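Local coordinates for protein Baccell_00875 (Bacteroides cellulosilyticus DSM 14838, PDB 5NO8) that probably acts as a polysaccharide lyase that removes the L-rhamnose caps linked to glucuronic acid on complex arabinogalactan proteins, at residues 468-479 with 506-515; 598-606 with 668-679. All coordinates share one frame; numbering follows the deposited sequence.

Contact 1: residues 468-479 with 506-515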
loop_
_atom_site.group_PDB
_atom_site.type_symbol
_atom_site.label_atom_id
_atom_site.label_comp_id
_atom_site.label_asym_id
_atom_site.label_seq_id
_atom_site.Cartn_x
_atom_site.Cartn_y
_atom_site.Cartn_z
ATOM N N LYS A 468 2.567 -20.864 -32.780
ATOM C CA LYS A 468 2.729 -19.481 -33.253
ATOM C C LYS A 468 1.439 -18.662 -33.322
ATOM O O LYS A 468 1.507 -17.431 -33.290
ATOM C CB LYS A 468 3.465 -19.427 -34.599
ATOM C CG LYS A 468 4.943 -19.767 -34.501
ATOM C CD LYS A 468 5.602 -19.754 -35.875
ATOM C CE LYS A 468 7.058 -20.141 -35.763
ATOM N NZ LYS A 468 7.752 -19.973 -37.060
ATOM N N GLN A 469 0.284 -19.315 -33.378
ATOM C CA GLN A 469 -1.004 -18.616 -33.371
ATOM C C GLN A 469 -1.223 -17.780 -32.091
ATOM O O GLN A 469 -1.847 -16.738 -32.136
ATOM C CB GLN A 469 -2.172 -19.598 -33.562
ATOM C CG GLN A 469 -3.565 -18.969 -33.690
ATOM C CD GLN A 469 -3.702 -18.058 -34.914
ATOM O OE1 GLN A 469 -3.274 -18.418 -36.011
ATOM N NE2 GLN A 469 -4.311 -16.877 -34.727
ATOM N N PHE A 470 -0.704 -18.242 -30.956
ATOM C CA PHE A 470 -0.728 -17.420 -29.734
ATOM C C PHE A 470 -0.005 -16.073 -29.860
ATOM O O PHE A 470 -0.444 -15.071 -29.297
ATOM C CB PHE A 470 -0.156 -18.216 -28.551
ATOM C CG PHE A 470 -1.088 -19.241 -28.021
ATOM C CD1 PHE A 470 -2.271 -18.869 -27.437
ATOM C CD2 PHE A 470 -0.773 -20.594 -28.083
ATOM C CE1 PHE A 470 -3.146 -19.799 -26.934
ATOM C CE2 PHE A 470 -1.651 -21.530 -27.585
ATOM C CZ PHE A 470 -2.843 -21.131 -27.014
ATOM N N VAL A 471 1.096 -16.047 -30.588
ATOM C CA VAL A 471 1.860 -14.846 -30.783
ATOM C C VAL A 471 1.056 -13.892 -31.685
ATOM O O VAL A 471 1.039 -12.670 -31.465
ATOM C CB VAL A 471 3.225 -15.143 -31.410
ATOM C CG1 VAL A 471 4.045 -13.875 -31.570
ATOM C CG2 VAL A 471 3.992 -16.176 -30.571
ATOM N N THR A 472 0.413 -14.458 -32.709
ATOM C CA THR A 472 -0.489 -13.678 -33.568
ATOM C C THR A 472 -1.628 -13.059 -32.749
ATOM O O THR A 472 -1.885 -11.863 -32.863
ATOM C CB THR A 472 -1.033 -14.544 -34.737
ATOM O OG1 THR A 472 0.070 -14.921 -35.565
ATOM C CG2 THR A 472 -2.090 -13.803 -35.562
ATOM N N ASP A 473 -2.270 -13.860 -31.905
ATOM C CA ASP A 473 -3.369 -13.387 -31.071
ATOM C C ASP A 473 -2.918 -12.328 -30.061
ATOM O O ASP A 473 -3.637 -11.349 -29.836
ATOM C CB ASP A 473 -4.069 -14.557 -30.349
ATOM C CG ASP A 473 -4.755 -15.525 -31.320
ATOM O OD1 ASP A 473 -4.892 -15.193 -32.515
ATOM O OD2 ASP A 473 -5.138 -16.630 -30.899
ATOM N N GLY A 474 -1.736 -12.513 -29.475
ATOM C CA GLY A 474 -1.151 -11.501 -28.594
ATOM C C GLY A 474 -0.954 -10.168 -29.312
ATOM O O GLY A 474 -1.410 -9.114 -28.850
ATOM N N TYR A 475 -0.284 -10.241 -30.453
ATOM C CA TYR A 475 -0.011 -9.079 -31.298
ATOM C C TYR A 475 -1.288 -8.350 -31.746
ATOM O O TYR A 475 -1.350 -7.121 -31.649
ATOM C CB TYR A 475 0.831 -9.515 -32.502
ATOM C CG TYR A 475 0.919 -8.498 -33.610
ATOM C CD1 TYR A 475 1.780 -7.410 -33.510
ATOM C CD2 TYR A 475 0.157 -8.643 -34.779
ATOM C CE1 TYR A 475 1.875 -6.474 -34.537
ATOM C CE2 TYR A 475 0.243 -7.712 -35.807
ATOM C CZ TYR A 475 1.110 -6.643 -35.679
ATOM O OH TYR A 475 1.187 -5.704 -36.677
ATOM N N LYS A 476 -2.290 -9.107 -32.197
ATOM C CA LYS A 476 -3.579 -8.565 -32.688
ATOM C C LYS A 476 -4.465 -7.984 -31.578
ATOM O O LYS A 476 -5.236 -7.042 -31.799
ATOM C CB LYS A 476 -4.381 -9.645 -33.432
ATOM N N THR A 477 -4.375 -8.575 -30.392
ATOM C CA THR A 477 -4.987 -7.999 -29.210
ATOM C C THR A 477 -4.369 -6.636 -28.904
ATOM O O THR A 477 -5.093 -5.671 -28.628
ATOM C CB THR A 477 -4.872 -8.952 -28.012
ATOM O OG1 THR A 477 -5.536 -10.171 -28.333
ATOM C CG2 THR A 477 -5.504 -8.335 -26.738
ATOM N N LEU A 478 -3.046 -6.542 -28.946
ATOM C CA LEU A 478 -2.389 -5.274 -28.706
ATOM C C LEU A 478 -2.741 -4.235 -29.785
ATOM O O LEU A 478 -2.913 -3.051 -29.471
ATOM C CB LEU A 478 -0.880 -5.433 -28.588
ATOM C CG LEU A 478 -0.376 -6.162 -27.332
ATOM C CD1 LEU A 478 1.133 -6.287 -27.405
ATOM C CD2 LEU A 478 -0.817 -5.422 -26.067
ATOM N N LYS A 479 -2.869 -4.679 -31.034
ATOM C CA LYS A 479 -3.263 -3.761 -32.122
ATOM C C LYS A 479 -4.685 -3.232 -31.958
ATOM O O LYS A 479 -4.933 -2.058 -32.182
ATOM C CB LYS A 479 -3.119 -4.452 -33.481
ATOM C CG LYS A 479 -1.686 -4.790 -33.865
ATOM C CD LYS A 479 -0.719 -3.621 -33.924
ATOM C CE LYS A 479 -1.183 -2.511 -34.882
ATOM N NZ LYS A 479 -0.037 -1.688 -35.363
ATOM N N ALA A 506 9.243 -16.266 -32.792
ATOM C CA ALA A 506 8.338 -16.829 -33.774
ATOM C C ALA A 506 8.731 -16.458 -35.212
ATOM O O ALA A 506 8.090 -16.924 -36.148
ATOM C CB ALA A 506 6.911 -16.396 -33.497
ATOM N N GLY A 507 9.747 -15.609 -35.380
ATOM C CA GLY A 507 10.218 -15.204 -36.702
ATOM C C GLY A 507 9.316 -14.215 -37.421
ATOM O O GLY A 507 9.482 -14.011 -38.618
ATOM N N MET A 508 8.385 -13.581 -36.707
ATOM C CA MET A 508 7.398 -12.680 -37.322
ATOM C C MET A 508 7.980 -11.271 -37.398
ATOM O O MET A 508 7.678 -10.403 -36.564
ATOM C CB MET A 508 6.099 -12.706 -36.530
ATOM C CG MET A 508 5.385 -14.033 -36.600
ATOM S SD MET A 508 4.098 -14.123 -35.348
ATOM C CE MET A 508 3.252 -15.633 -35.819
ATOM N N LYS A 509 8.817 -11.064 -38.412
ATOM C CA LYS A 509 9.644 -9.859 -38.571
ATOM C C LYS A 509 8.843 -8.581 -38.801
ATOM O O LYS A 509 9.148 -7.571 -38.175
ATOM C CB LYS A 509 10.651 -10.034 -39.721
ATOM C CG LYS A 509 11.845 -10.921 -39.384
ATOM C CD LYS A 509 13.044 -10.110 -38.895
ATOM C CE LYS A 509 13.833 -9.484 -40.045
ATOM N NZ LYS A 509 14.714 -10.469 -40.736
ATOM N N LYS A 510 7.856 -8.626 -39.701
ATOM C CA LYS A 510 7.014 -7.453 -40.002
ATOM C C LYS A 510 6.199 -7.014 -38.781
ATOM O O LYS A 510 6.053 -5.816 -38.513
ATOM C CB LYS A 510 6.058 -7.728 -41.163
ATOM N N GLU A 511 5.678 -7.997 -38.050
ATOM C CA GLU A 511 4.860 -7.728 -36.862
ATOM C C GLU A 511 5.729 -7.197 -35.723
ATOM O O GLU A 511 5.294 -6.302 -34.996
ATOM C CB GLU A 511 4.069 -8.952 -36.420
ATOM C CG GLU A 511 2.985 -9.391 -37.397
ATOM C CD GLU A 511 3.491 -10.302 -38.505
ATOM O OE1 GLU A 511 4.728 -10.452 -38.700
ATOM O OE2 GLU A 511 2.629 -10.865 -39.188
ATOM N N TYR A 512 6.939 -7.735 -35.584
ATOM C CA TYR A 512 7.921 -7.246 -34.606
ATOM C C TYR A 512 8.177 -5.749 -34.757
ATOM O O TYR A 512 8.000 -4.973 -33.806
ATOM C CB TYR A 512 9.249 -8.012 -34.722
ATOM C CG TYR A 512 10.342 -7.536 -33.794
ATOM C CD1 TYR A 512 11.197 -6.507 -34.163
ATOM C CD2 TYR A 512 10.527 -8.117 -32.540
ATOM C CE1 TYR A 512 12.187 -6.060 -33.313
ATOM C CE2 TYR A 512 11.521 -7.686 -31.691
ATOM C CZ TYR A 512 12.342 -6.657 -32.078
ATOM O OH TYR A 512 13.329 -6.216 -31.249
ATOM N N THR A 513 8.614 -5.337 -35.946
ATOM C CA THR A 513 8.933 -3.928 -36.189
ATOM C C THR A 513 7.705 -3.025 -36.048
ATOM O O THR A 513 7.828 -1.908 -35.546
ATOM C CB THR A 513 9.567 -3.709 -37.578
ATOM O OG1 THR A 513 8.792 -4.399 -38.561
ATOM C CG2 THR A 513 11.009 -4.215 -37.605
ATOM N N ASP A 514 6.535 -3.508 -36.466
ATOM C CA ASP A 514 5.282 -2.757 -36.302
ATOM C C ASP A 514 4.889 -2.523 -34.831
ATOM O O ASP A 514 4.511 -1.410 -34.433
ATOM C CB ASP A 514 4.138 -3.495 -36.990
ATOM C CG ASP A 514 2.837 -2.739 -36.921
ATOM O OD1 ASP A 514 2.843 -1.517 -37.159
ATOM O OD2 ASP A 514 1.795 -3.362 -36.648
ATOM N N LEU A 515 4.954 -3.588 -34.044
ATOM C CA LEU A 515 4.688 -3.483 -32.605
ATOM C C LEU A 515 5.729 -2.613 -31.922
ATOM O O LEU A 515 5.379 -1.780 -31.097
ATOM C CB LEU A 515 4.638 -4.861 -31.950
ATOM C CG LEU A 515 4.151 -4.867 -30.493
ATOM C CD1 LEU A 515 2.734 -4.335 -30.383
ATOM C CD2 LEU A 515 4.251 -6.279 -29.916
#

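Contact 2: residues 598-606 with 668-679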
loop_
_atom_site.group_PDB
_atom_site.type_symbol
_atom_site.label_atom_id
_atom_site.label_comp_id
_atom_site.label_asym_id
_atom_site.label_seq_id
_atom_site.Cartn_x
_atom_site.Cartn_y
_atom_site.Cartn_z
ATOM N N HIS A 598 -12.853 -2.106 -1.370
ATOM C CA HIS A 598 -14.214 -1.749 -1.730
ATOM C C HIS A 598 -14.630 -2.409 -3.054
ATOM O O HIS A 598 -15.660 -3.078 -3.130
ATOM C CB HIS A 598 -14.404 -0.233 -1.864
ATOM C CG HIS A 598 -15.817 0.136 -2.194
ATOM N ND1 HIS A 598 -16.833 0.089 -1.261
ATOM C CD2 HIS A 598 -16.403 0.460 -3.375
ATOM C CE1 HIS A 598 -17.980 0.404 -1.848
ATOM N NE2 HIS A 598 -17.744 0.636 -3.131
ATOM N N TRP A 599 -13.825 -2.190 -4.078
ATOM C CA TRP A 599 -14.185 -2.579 -5.456
ATOM C C TRP A 599 -14.053 -4.081 -5.698
ATOM O O TRP A 599 -14.768 -4.626 -6.528
ATOM C CB TRP A 599 -13.330 -1.825 -6.472
ATOM C CG TRP A 599 -13.411 -0.348 -6.321
ATOM C CD1 TRP A 599 -12.432 0.488 -5.845
ATOM C CD2 TRP A 599 -14.534 0.479 -6.635
ATOM N NE1 TRP A 599 -12.888 1.783 -5.829
ATOM C CE2 TRP A 599 -14.169 1.813 -6.319
ATOM C CE3 TRP A 599 -15.817 0.223 -7.157
ATOM C CZ2 TRP A 599 -15.049 2.902 -6.499
ATOM C CZ3 TRP A 599 -16.700 1.308 -7.339
ATOM C CH2 TRP A 599 -16.306 2.631 -7.003
ATOM N N PHE A 600 -13.133 -4.736 -4.988
ATOM C CA PHE A 600 -12.806 -6.155 -5.233
ATOM C C PHE A 600 -13.152 -7.131 -4.114
ATOM O O PHE A 600 -13.314 -8.323 -4.369
ATOM C CB PHE A 600 -11.329 -6.255 -5.602
ATOM C CG PHE A 600 -11.002 -5.569 -6.891
ATOM C CD1 PHE A 600 -10.688 -4.221 -6.924
ATOM C CD2 PHE A 600 -11.063 -6.262 -8.097
ATOM C CE1 PHE A 600 -10.413 -3.584 -8.121
ATOM C CE2 PHE A 600 -10.787 -5.629 -9.290
ATOM C CZ PHE A 600 -10.479 -4.283 -9.307
ATOM N N GLY A 601 -13.309 -6.648 -2.885
ATOM C CA GLY A 601 -13.452 -7.529 -1.733
ATOM C C GLY A 601 -14.878 -7.868 -1.395
ATOM O O GLY A 601 -15.815 -7.141 -1.783
ATOM N N LYS A 602 -15.047 -8.950 -0.648
ATOM C CA LYS A 602 -16.331 -9.304 -0.073
ATOM C C LYS A 602 -16.857 -8.259 0.921
ATOM O O LYS A 602 -18.061 -7.994 0.961
ATOM C CB LYS A 602 -16.253 -10.635 0.676
ATOM C CG LYS A 602 -17.639 -11.169 1.029
ATOM C CD LYS A 602 -17.560 -12.575 1.581
ATOM C CE LYS A 602 -18.925 -13.221 1.713
ATOM N NZ LYS A 602 -18.819 -14.446 2.555
ATOM N N ARG A 603 -15.967 -7.704 1.742
ATOM C CA ARG A 603 -16.382 -6.780 2.817
ATOM C C ARG A 603 -16.610 -5.347 2.335
ATOM O O ARG A 603 -17.113 -4.509 3.115
ATOM C CB ARG A 603 -15.344 -6.780 3.928
ATOM C CG ARG A 603 -15.168 -8.120 4.622
ATOM C CD ARG A 603 -16.371 -8.576 5.420
ATOM N NE ARG A 603 -16.057 -9.874 6.029
ATOM C CZ ARG A 603 -15.263 -10.065 7.092
ATOM N NH1 ARG A 603 -14.704 -9.033 7.747
ATOM N NH2 ARG A 603 -15.044 -11.305 7.523
ATOM N N GLU A 604 -16.181 -5.059 1.098
ATOM C CA GLU A 604 -16.433 -3.787 0.404
ATOM C C GLU A 604 -15.963 -2.563 1.208
ATOM O O GLU A 604 -16.599 -1.514 1.200
ATOM C CB GLU A 604 -17.920 -3.684 0.022
ATOM C CG GLU A 604 -18.365 -4.842 -0.874
ATOM C CD GLU A 604 -19.811 -4.731 -1.341
ATOM O OE1 GLU A 604 -20.532 -3.820 -0.881
ATOM O OE2 GLU A 604 -20.223 -5.565 -2.182
ATOM N N LEU A 605 -14.848 -2.711 1.914
ATOM C CA LEU A 605 -14.320 -1.624 2.756
ATOM C C LEU A 605 -13.295 -0.779 2.016
ATOM O O LEU A 605 -12.212 -1.275 1.673
ATOM C CB LEU A 605 -13.649 -2.191 4.006
ATOM C CG LEU A 605 -14.373 -2.223 5.336
ATOM C CD1 LEU A 605 -13.406 -2.711 6.412
ATOM C CD2 LEU A 605 -14.883 -0.842 5.707
ATOM N N PHE A 606 -13.598 0.499 1.798
ATOM C CA PHE A 606 -12.567 1.466 1.483
ATOM C C PHE A 606 -11.601 1.512 2.664
ATOM O O PHE A 606 -11.960 1.165 3.782
ATOM C CB PHE A 606 -13.138 2.872 1.278
ATOM C CG PHE A 606 -13.785 3.082 -0.055
ATOM C CD1 PHE A 606 -13.012 3.236 -1.181
ATOM C CD2 PHE A 606 -15.178 3.128 -0.174
ATOM C CE1 PHE A 606 -13.594 3.438 -2.429
ATOM C CE2 PHE A 606 -15.770 3.342 -1.409
ATOM C CZ PHE A 606 -14.975 3.489 -2.542
ATOM N N VAL A 668 -15.673 0.602 11.986
ATOM C CA VAL A 668 -15.789 -0.809 11.666
ATOM C C VAL A 668 -14.410 -1.430 11.852
ATOM O O VAL A 668 -13.431 -0.953 11.303
ATOM C CB VAL A 668 -16.282 -0.999 10.225
ATOM C CG1 VAL A 668 -16.246 -2.478 9.787
ATOM C CG2 VAL A 668 -17.686 -0.416 10.072
ATOM N N LYS A 669 -14.359 -2.528 12.579
ATOM C CA LYS A 669 -13.094 -3.218 12.837
ATOM C C LYS A 669 -12.439 -3.680 11.547
ATOM O O LYS A 669 -13.112 -4.299 10.704
ATOM C CB LYS A 669 -13.330 -4.435 13.735
ATOM C CG LYS A 669 -12.025 -5.098 14.207
ATOM C CD LYS A 669 -11.241 -4.197 15.135
ATOM C CE LYS A 669 -9.869 -4.733 15.510
ATOM N NZ LYS A 669 -8.826 -4.237 14.557
ATOM N N ALA A 670 -11.166 -3.338 11.358
ATOM C CA ALA A 670 -10.414 -3.810 10.199
ATOM C C ALA A 670 -9.329 -4.792 10.680
ATOM O O ALA A 670 -9.658 -5.678 11.490
ATOM C CB ALA A 670 -9.900 -2.641 9.365
ATOM N N GLU A 671 -8.098 -4.669 10.208
ATOM C CA GLU A 671 -7.027 -5.650 10.516
ATOM C C GLU A 671 -7.447 -7.068 10.111
ATOM O O GLU A 671 -7.368 -8.011 10.904
ATOM C CB GLU A 671 -6.578 -5.564 11.972
ATOM C CG GLU A 671 -6.173 -4.154 12.340
ATOM C CD GLU A 671 -5.421 -4.048 13.638
ATOM O OE1 GLU A 671 -6.085 -3.957 14.693
ATOM O OE2 GLU A 671 -4.182 -4.117 13.604
ATOM N N PHE A 672 -7.869 -7.228 8.869
ATOM C CA PHE A 672 -8.238 -8.554 8.380
ATOM C C PHE A 672 -7.901 -8.699 6.896
ATOM O O PHE A 672 -7.805 -7.719 6.157
ATOM C CB PHE A 672 -9.737 -8.846 8.629
ATOM C CG PHE A 672 -10.662 -7.966 7.845
ATOM C CD1 PHE A 672 -10.953 -8.235 6.530
ATOM C CD2 PHE A 672 -11.266 -6.879 8.438
ATOM C CE1 PHE A 672 -11.779 -7.413 5.787
ATOM C CE2 PHE A 672 -12.109 -6.064 7.712
ATOM C CZ PHE A 672 -12.373 -6.320 6.384
ATOM N N TYR A 673 -7.739 -9.956 6.490
ATOM C CA TYR A 673 -7.639 -10.331 5.075
ATOM C C TYR A 673 -9.039 -10.487 4.548
ATOM O O TYR A 673 -9.848 -11.246 5.114
ATOM C CB TYR A 673 -6.856 -11.668 4.917
ATOM C CG TYR A 673 -5.406 -11.519 5.206
ATOM C CD1 TYR A 673 -4.553 -10.989 4.267
ATOM C CD2 TYR A 673 -4.874 -11.889 6.441
ATOM C CE1 TYR A 673 -3.201 -10.805 4.535
ATOM C CE2 TYR A 673 -3.521 -11.699 6.713
ATOM C CZ TYR A 673 -2.691 -11.176 5.742
ATOM O OH TYR A 673 -1.354 -10.981 5.986
ATOM N N ASP A 674 -9.353 -9.770 3.478
ATOM C CA ASP A 674 -10.658 -9.933 2.859
ATOM C C ASP A 674 -10.865 -11.387 2.415
ATOM O O ASP A 674 -9.936 -12.002 1.885
ATOM C CB ASP A 674 -10.832 -9.003 1.679
ATOM C CG ASP A 674 -12.268 -8.965 1.212
ATOM O OD1 ASP A 674 -12.646 -9.890 0.456
ATOM O OD2 ASP A 674 -13.003 -8.051 1.682
ATOM N N PRO A 675 -12.052 -11.955 2.680
ATOM C CA PRO A 675 -12.258 -13.369 2.407
ATOM C C PRO A 675 -12.433 -13.782 0.942
ATOM O O PRO A 675 -12.625 -14.962 0.710
ATOM C CB PRO A 675 -13.509 -13.702 3.205
ATOM C CG PRO A 675 -14.204 -12.428 3.420
ATOM C CD PRO A 675 -13.145 -11.386 3.489
ATOM N N TYR A 676 -12.405 -12.849 -0.012
ATOM C CA TYR A 676 -12.387 -13.224 -1.425
ATOM C C TYR A 676 -10.963 -13.388 -1.907
ATOM O O TYR A 676 -10.124 -12.529 -1.651
ATOM C CB TYR A 676 -13.052 -12.180 -2.353
ATOM C CG TYR A 676 -14.574 -12.192 -2.430
ATOM C CD1 TYR A 676 -15.347 -13.200 -1.843
ATOM C CD2 TYR A 676 -15.244 -11.186 -3.133
ATOM C CE1 TYR A 676 -16.743 -13.203 -1.948
ATOM C CE2 TYR A 676 -16.638 -11.179 -3.229
ATOM C CZ TYR A 676 -17.372 -12.178 -2.625
ATOM O OH TYR A 676 -18.750 -12.187 -2.692
ATOM N N ALA A 677 -10.716 -14.462 -2.654
ATOM C CA ALA A 677 -9.600 -14.484 -3.604
ATOM C C ALA A 677 -10.168 -13.949 -4.916
ATOM O O ALA A 677 -11.115 -14.518 -5.486
ATOM C CB ALA A 677 -9.066 -15.880 -3.792
ATOM N N ASN A 678 -9.629 -12.829 -5.356
ATOM C CA ASN A 678 -10.096 -12.173 -6.540
ATOM C C ASN A 678 -8.934 -12.033 -7.508
ATOM O O ASN A 678 -8.711 -12.933 -8.327
ATOM C CB ASN A 678 -10.810 -10.855 -6.126
ATOM C CG ASN A 678 -11.472 -10.169 -7.288
ATOM O OD1 ASN A 678 -10.997 -10.298 -8.404
ATOM N ND2 ASN A 678 -12.582 -9.425 -7.039
ATOM N N ASP A 679 -8.160 -10.959 -7.406
ATOM C CA ASP A 679 -7.168 -10.586 -8.398
ATOM C C ASP A 679 -5.691 -10.613 -7.932
ATOM O O ASP A 679 -4.787 -10.288 -8.691
ATOM C CB ASP A 679 -7.536 -9.191 -9.012
ATOM C CG ASP A 679 -7.917 -8.116 -7.976
ATOM O OD1 ASP A 679 -8.307 -8.411 -6.805
ATOM O OD2 ASP A 679 -7.809 -6.915 -8.362
HETATM O O HOH W 1 -12.811 -5.300 2.202
#

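Contact 1: residues 468-479 with 506-515
Asp514 takes two donors from helix 469-479 on a single oxygen. The Tyr475 hydroxyl gives its proton to Asp514 OD2; the modelled OH to OD2 distance, 2.4 Å, is unusually short and its exact length deserves caution. Lys479 NZ reaches the same Asp514 OD2 at 2.8 Å as a salt bridge, on the syn side but 28° out of the carboxylate plane. In Lys479, chi1 of -66° sets CG beside the backbone N, over one face of the Tyr475 ring near its rim, and bends at chi2 and chi3 bring NZ round to the carboxylate; NZ also forms a salt bridge with Asp518, one turn further along the partner helix. Glu511 covers the opposite face of the ring, its CB 3.8 Å from the Tyr475 centroid in a CH-pi contact.

Lys468 runs out extended past Ala506, its NZ making a weak bond to Ala506 O at 3.2 Å. Met508, the N-cap residue, pushes SD against Val471 CG1 (3.8 Å) and brings CE to Thr472 OG1. Ala506 CB fills in beside Val471 CG2, just ahead of the Schellman turn at Gly507. Deeper in, Leu478 CD1 meets Leu515 CD1 at 3.9 Å.

Away from the partner, Gln469 NE2 donates to Asp473 OD1 (2.8 Å), which also bonds Tyr434 OH, while Asp473 O accepts Thr477 OG1 and Thr477 N from opposite faces of its plane.

These near-parallel helices, 31° apart with axes 11.3 Å from each other, pack side by side in the all-helical region. Helix 496-505, which links them, packs against both, Leu503 touching Val471, Glu511 and Leu515; helix 448-465 backs the first through Tyr462 and Met452.

Contact 2: residues 598-606 with 668-679
Lys602 and Arg603 both offer their backbone N-H to the carboxylate of Asp674: Lys602 N to OD1 at 2.8 Å, and Arg603 N to OD2 at 3.0 Å, nearly straight (168°) on the syn lone pair. OD1 also takes Tyr676 N, closing an Asx turn, and a water donates to OD2. Swapping Asp674 for an alanine is likely to leave the N-H groups of Lys602, Arg603 and Tyr676 without this acceptor, and the backbone at 602-603 freer to shift.

Lys602 then runs outward across Tyr676. CB stands over the centre of the ring, 3.6 Å from its centroid, CG lies near CE1 and CZ, and CD sits between Tyr676 CE1 and Pro675 CG. Chi1 of -168° sets CG anti to the backbone N, the chain runs extended beyond it, and NZ ends in salt bridges to Glu372 and Asp370.

Arg603 makes a cation-pi pair with Phe672, CZ 4.7 Å from the ring centroid: NH1 stands over the ring centre, the guanidinium tilted 41° to it, while NH2 bridges to Glu372. Asn678 ND2 bonds to Phe600 O at 3.0 Å, in the carbonyl plane on a lone pair, and Asn678 OD1 accepts from Arg395.

The turn leaving helix 596-600 thereby lies against strand 672-677, flanked in its antiparallel sheet by strands 369-370 and 659-660.

From the N terminus the chain first lays down most of its large sheets, then enters the helical region that holds contact 1. There, residues 468-479 and 506-515 close a loop of 26 residues, mostly helix, so that helices 469-485 and 509-529 pack side by side. Contact 2 closes a longer loop of 61 residues. Its strand 668-669 belongs to the mixed sheet begun by the N-terminal strands and strand 672-677 to a small four-stranded sheet, so the segment after helix 596-600 is tied to both. The loops follow in series, neither nested nor crossed. Contact 1 lies far out among the helices; contact 2 sits nearer the chain's centre, their own centres about 38 Å apart.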